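PDB 5GT1: choline binding protein A from Lactobacillus salivarius str. Ren, which binds zinc and probably cleaves peptidoglycan through its M23 peptidase-family domain, the part in this chain, with choline-binding repeats elsewhere probably anchoring it to the cell surface. Local coordinates for residues L42-F56 and S153-A165. Numbering follows the deposited sequence.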
# COMPACT_ATOMS: atom_id res chain seq x y z
N LEU A 42 5.89 -5.55 8.91
CA LEU A 42 6.87 -5.54 7.84
C LEU A 42 6.50 -6.46 6.68
O LEU A 42 5.74 -7.41 6.87
CB LEU A 42 8.24 -5.95 8.38
CG LEU A 42 8.95 -4.95 9.31
CD1 LEU A 42 10.13 -5.66 9.96
CD2 LEU A 42 9.43 -3.73 8.53
N PHE A 43 7.04 -6.17 5.51
CA PHE A 43 6.89 -7.04 4.35
C PHE A 43 7.70 -8.33 4.53
O PHE A 43 8.77 -8.32 5.16
CB PHE A 43 7.34 -6.31 3.07
CG PHE A 43 7.38 -7.20 1.86
CD1 PHE A 43 6.25 -7.35 1.06
CD2 PHE A 43 8.55 -7.92 1.55
CE1 PHE A 43 6.28 -8.20 -0.04
CE2 PHE A 43 8.57 -8.78 0.45
CZ PHE A 43 7.44 -8.90 -0.35
N GLY A 44 7.18 -9.43 3.98
CA GLY A 44 7.93 -10.68 3.86
C GLY A 44 7.65 -11.68 4.96
O GLY A 44 6.53 -11.80 5.44
N VAL A 45 8.69 -12.40 5.36
CA VAL A 45 8.58 -13.45 6.38
C VAL A 45 9.39 -12.99 7.58
O VAL A 45 10.61 -12.92 7.52
CB VAL A 45 9.13 -14.81 5.87
CG1 VAL A 45 8.94 -15.89 6.92
CG2 VAL A 45 8.45 -15.20 4.56
N ASN A 46 8.70 -12.65 8.66
CA ASN A 46 9.35 -12.04 9.81
C ASN A 46 8.82 -12.65 11.09
O ASN A 46 7.67 -13.07 11.12
CB ASN A 46 9.10 -10.53 9.85
CG ASN A 46 9.55 -9.82 8.59
OD1 ASN A 46 10.75 -9.64 8.37
ND2 ASN A 46 8.60 -9.40 7.77
N PRO A 47 9.65 -12.67 12.15
CA PRO A 47 9.15 -12.98 13.49
C PRO A 47 7.99 -12.04 13.84
O PRO A 47 8.12 -10.83 13.67
CB PRO A 47 10.36 -12.68 14.39
CG PRO A 47 11.53 -12.95 13.51
CD PRO A 47 11.11 -12.46 12.15
N GLY A 48 6.89 -12.62 14.30
CA GLY A 48 5.67 -11.86 14.57
C GLY A 48 4.63 -12.03 13.47
O GLY A 48 3.45 -11.74 13.67
N GLY A 49 5.07 -12.51 12.30
CA GLY A 49 4.16 -12.70 11.17
C GLY A 49 3.70 -14.13 10.97
O GLY A 49 3.09 -14.45 9.93
N GLU A 50 3.96 -14.99 11.95
CA GLU A 50 3.70 -16.44 11.80
C GLU A 50 2.22 -16.77 11.72
O GLU A 50 1.86 -17.83 11.22
CB GLU A 50 4.33 -17.25 12.93
CG GLU A 50 5.85 -17.17 13.00
CD GLU A 50 6.34 -15.99 13.83
OE1 GLU A 50 5.49 -15.20 14.32
OE2 GLU A 50 7.58 -15.86 13.99
N PHE A 51 1.38 -15.86 12.21
CA PHE A 51 -0.08 -16.06 12.17
C PHE A 51 -0.67 -16.04 10.76
O PHE A 51 -1.78 -16.53 10.56
CB PHE A 51 -0.79 -15.04 13.07
CG PHE A 51 -0.75 -13.62 12.56
CD1 PHE A 51 -1.81 -13.09 11.82
CD2 PHE A 51 0.35 -12.80 12.82
CE1 PHE A 51 -1.77 -11.78 11.35
CE2 PHE A 51 0.39 -11.49 12.35
CZ PHE A 51 -0.67 -10.98 11.62
N ARG A 52 0.05 -15.48 9.79
CA ARG A 52 -0.42 -15.44 8.40
C ARG A 52 -0.06 -16.72 7.66
O ARG A 52 0.91 -17.39 8.02
CB ARG A 52 0.18 -14.24 7.65
CG ARG A 52 -0.24 -12.89 8.18
CD ARG A 52 0.29 -11.77 7.30
NE ARG A 52 -0.03 -10.45 7.84
CZ ARG A 52 0.80 -9.72 8.60
NH1 ARG A 52 2.01 -10.18 8.93
NH2 ARG A 52 0.41 -8.53 9.03
N MET A 53 -0.84 -17.06 6.62
CA MET A 53 -0.58 -18.22 5.77
C MET A 53 0.83 -18.15 5.22
O MET A 53 1.25 -17.10 4.70
CB MET A 53 -1.56 -18.29 4.59
CG MET A 53 -2.88 -18.98 4.87
SD MET A 53 -3.90 -19.03 3.36
CE MET A 53 -2.96 -20.16 2.33
N ASN A 54 1.55 -19.26 5.35
CA ASN A 54 2.96 -19.36 4.98
C ASN A 54 3.86 -18.35 5.71
O ASN A 54 5.01 -18.17 5.31
CB ASN A 54 3.15 -19.23 3.46
CG ASN A 54 2.22 -20.14 2.68
OD1 ASN A 54 1.66 -19.74 1.65
ND2 ASN A 54 2.05 -21.36 3.15
N GLY A 55 3.34 -17.71 6.75
CA GLY A 55 4.08 -16.67 7.48
C GLY A 55 4.53 -15.49 6.62
O GLY A 55 5.52 -14.82 6.95
N PHE A 56 3.81 -15.24 5.53
CA PHE A 56 4.21 -14.23 4.55
C PHE A 56 3.26 -13.05 4.56
O PHE A 56 2.03 -13.22 4.52
CB PHE A 56 4.26 -14.84 3.15
CG PHE A 56 4.65 -13.85 2.07
CD1 PHE A 56 5.96 -13.37 1.99
CD2 PHE A 56 3.72 -13.42 1.13
CE1 PHE A 56 6.33 -12.46 1.01
CE2 PHE A 56 4.09 -12.51 0.13
CZ PHE A 56 5.40 -12.04 0.07
N SER A 153 -1.34 -13.58 -2.64
CA SER A 153 -1.19 -12.85 -1.38
C SER A 153 -0.31 -13.54 -0.36
O SER A 153 0.33 -12.87 0.45
CB SER A 153 -2.56 -12.59 -0.74
OG SER A 153 -3.31 -11.72 -1.56
N PHE A 154 -0.27 -14.88 -0.38
CA PHE A 154 0.50 -15.62 0.63
C PHE A 154 1.71 -16.38 0.06
O PHE A 154 2.32 -17.23 0.73
CB PHE A 154 -0.44 -16.49 1.49
CG PHE A 154 -1.53 -15.68 2.14
CD1 PHE A 154 -1.24 -14.84 3.22
CD2 PHE A 154 -2.82 -15.69 1.62
CE1 PHE A 154 -2.23 -14.06 3.81
CE2 PHE A 154 -3.82 -14.92 2.21
CZ PHE A 154 -3.53 -14.10 3.30
N ASN A 155 2.08 -16.00 -1.15
CA ASN A 155 3.15 -16.67 -1.85
C ASN A 155 4.35 -15.76 -2.02
O ASN A 155 4.28 -14.76 -2.73
CB ASN A 155 2.65 -17.18 -3.21
CG ASN A 155 1.58 -18.26 -3.08
OD1 ASN A 155 1.53 -18.98 -2.08
ND2 ASN A 155 0.74 -18.38 -4.09
N ASN A 156 5.43 -16.14 -1.36
CA ASN A 156 6.70 -15.43 -1.39
C ASN A 156 7.49 -15.79 -2.66
O ASN A 156 8.59 -16.34 -2.60
CB ASN A 156 7.46 -15.76 -0.11
CG ASN A 156 8.73 -14.95 0.07
OD1 ASN A 156 8.89 -13.88 -0.51
ND2 ASN A 156 9.64 -15.47 0.89
N ASN A 157 6.93 -15.48 -3.82
CA ASN A 157 7.49 -15.93 -5.08
C ASN A 157 7.98 -14.80 -5.98
O ASN A 157 8.18 -14.99 -7.18
CB ASN A 157 6.47 -16.80 -5.81
CG ASN A 157 5.24 -16.03 -6.24
OD1 ASN A 157 5.03 -14.87 -5.83
ND2 ASN A 157 4.42 -16.65 -7.08
N GLY A 158 8.15 -13.61 -5.41
CA GLY A 158 8.57 -12.45 -6.20
C GLY A 158 7.43 -11.61 -6.75
O GLY A 158 7.68 -10.57 -7.35
N THR A 159 6.18 -12.03 -6.56
CA THR A 159 5.04 -11.24 -7.04
C THR A 159 5.01 -9.85 -6.37
O THR A 159 4.96 -8.82 -7.04
CB THR A 159 3.70 -11.97 -6.79
OG1 THR A 159 3.69 -13.20 -7.51
CG2 THR A 159 2.52 -11.12 -7.26
N TRP A 160 5.03 -9.86 -5.04
CA TRP A 160 4.96 -8.64 -4.24
C TRP A 160 6.33 -8.22 -3.84
O TRP A 160 7.21 -9.06 -3.58
CB TRP A 160 4.08 -8.89 -3.01
CG TRP A 160 2.65 -9.18 -3.39
CD1 TRP A 160 2.01 -10.43 -3.49
CD2 TRP A 160 1.64 -8.20 -3.79
NE1 TRP A 160 0.71 -10.28 -3.89
CE2 TRP A 160 0.42 -8.96 -4.09
CE3 TRP A 160 1.61 -6.81 -3.91
CZ2 TRP A 160 -0.76 -8.34 -4.49
CZ3 TRP A 160 0.43 -6.19 -4.33
CH2 TRP A 160 -0.74 -6.94 -4.60
N LEU A 161 6.54 -6.91 -3.81
CA LEU A 161 7.81 -6.31 -3.49
C LEU A 161 7.73 -5.57 -2.16
O LEU A 161 6.65 -5.15 -1.75
CB LEU A 161 8.22 -5.33 -4.61
CG LEU A 161 8.11 -5.88 -6.03
CD1 LEU A 161 8.31 -4.78 -7.07
CD2 LEU A 161 9.08 -7.04 -6.26
N ASP A 162 8.88 -5.41 -1.51
CA ASP A 162 8.93 -4.73 -0.22
C ASP A 162 8.71 -3.23 -0.41
O ASP A 162 9.58 -2.55 -0.96
CB ASP A 162 10.27 -5.00 0.47
CG ASP A 162 10.36 -4.38 1.86
OD1 ASP A 162 9.44 -3.63 2.28
OD2 ASP A 162 11.36 -4.66 2.54
N PRO A 163 7.53 -2.69 0.02
CA PRO A 163 7.30 -1.27 -0.18
C PRO A 163 8.26 -0.39 0.62
O PRO A 163 8.55 0.72 0.18
CB PRO A 163 5.85 -1.06 0.32
CG PRO A 163 5.23 -2.42 0.20
CD PRO A 163 6.35 -3.35 0.62
N ARG A 164 8.74 -0.89 1.76
CA ARG A 164 9.66 -0.08 2.58
C ARG A 164 10.95 0.21 1.82
O ARG A 164 11.37 1.36 1.71
CB ARG A 164 9.97 -0.71 3.94
CG ARG A 164 10.84 0.21 4.79
CD ARG A 164 10.94 -0.21 6.24
NE ARG A 164 11.74 -1.41 6.37
CZ ARG A 164 12.29 -1.82 7.52
NH1 ARG A 164 12.15 -1.13 8.65
NH2 ARG A 164 12.99 -2.95 7.53
N ALA A 165 11.55 -0.85 1.29
CA ALA A 165 12.77 -0.76 0.49
C ALA A 165 12.55 0.08 -0.75
O ALA A 165 13.38 0.92 -1.09
CB ALA A 165 13.28 -2.15 0.13
O HOH W 1 9.15 -4.11 5.12
O HOH W 2 0.16 -11.71 2.97
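Segments 42-56 and 153-165 approach most closely at two points of the backbone, Phe-43 with Asp-162 (CA to CA 5.5 Å) and Phe-56 with Phe-154. With CG anti to the backbone N (chi1 172°), Phe-43 lays one ring face on the Leu-161 to Asp-162 peptide, Asp-162 N sitting over the ring centre, while its CZ lies 3.2 Å from Trp-160 O. A water accepts from Phe-43 N and donates to Asp-162 OD1, the oxygen that also caps the helix through Arg-164 N (2.9 Å). Phe-56 takes Asn-156 CB over one face in a CH-pi contact; amide and ring planes are 21° apart, and Asn-156 OD1 lies 3.3 Å from Phe-56 CE1. Ser-153 O meets the ring edge, 3.5 Å from Phe-56 CD2. Met-53 CB sits over one face of the Phe-154 ring in a CH-pi contact, with SD adding an oblique Met-aromatic contact. Leu-42 CD2 rests 3.6 Å from Arg-164 CZ, over the guanidinium face. An alanine in place of Phe-43 is likely to leave the Leu-161 to Asp-162 peptide without its aromatic cover, opening a gap near the zinc ligand His-57. CH-pi and dispersion contacts, a water bridge and, probably, electrostatic attraction of Ser-153 O to the Phe-56 edge thus contribute much of this join beside the M23 zinc site.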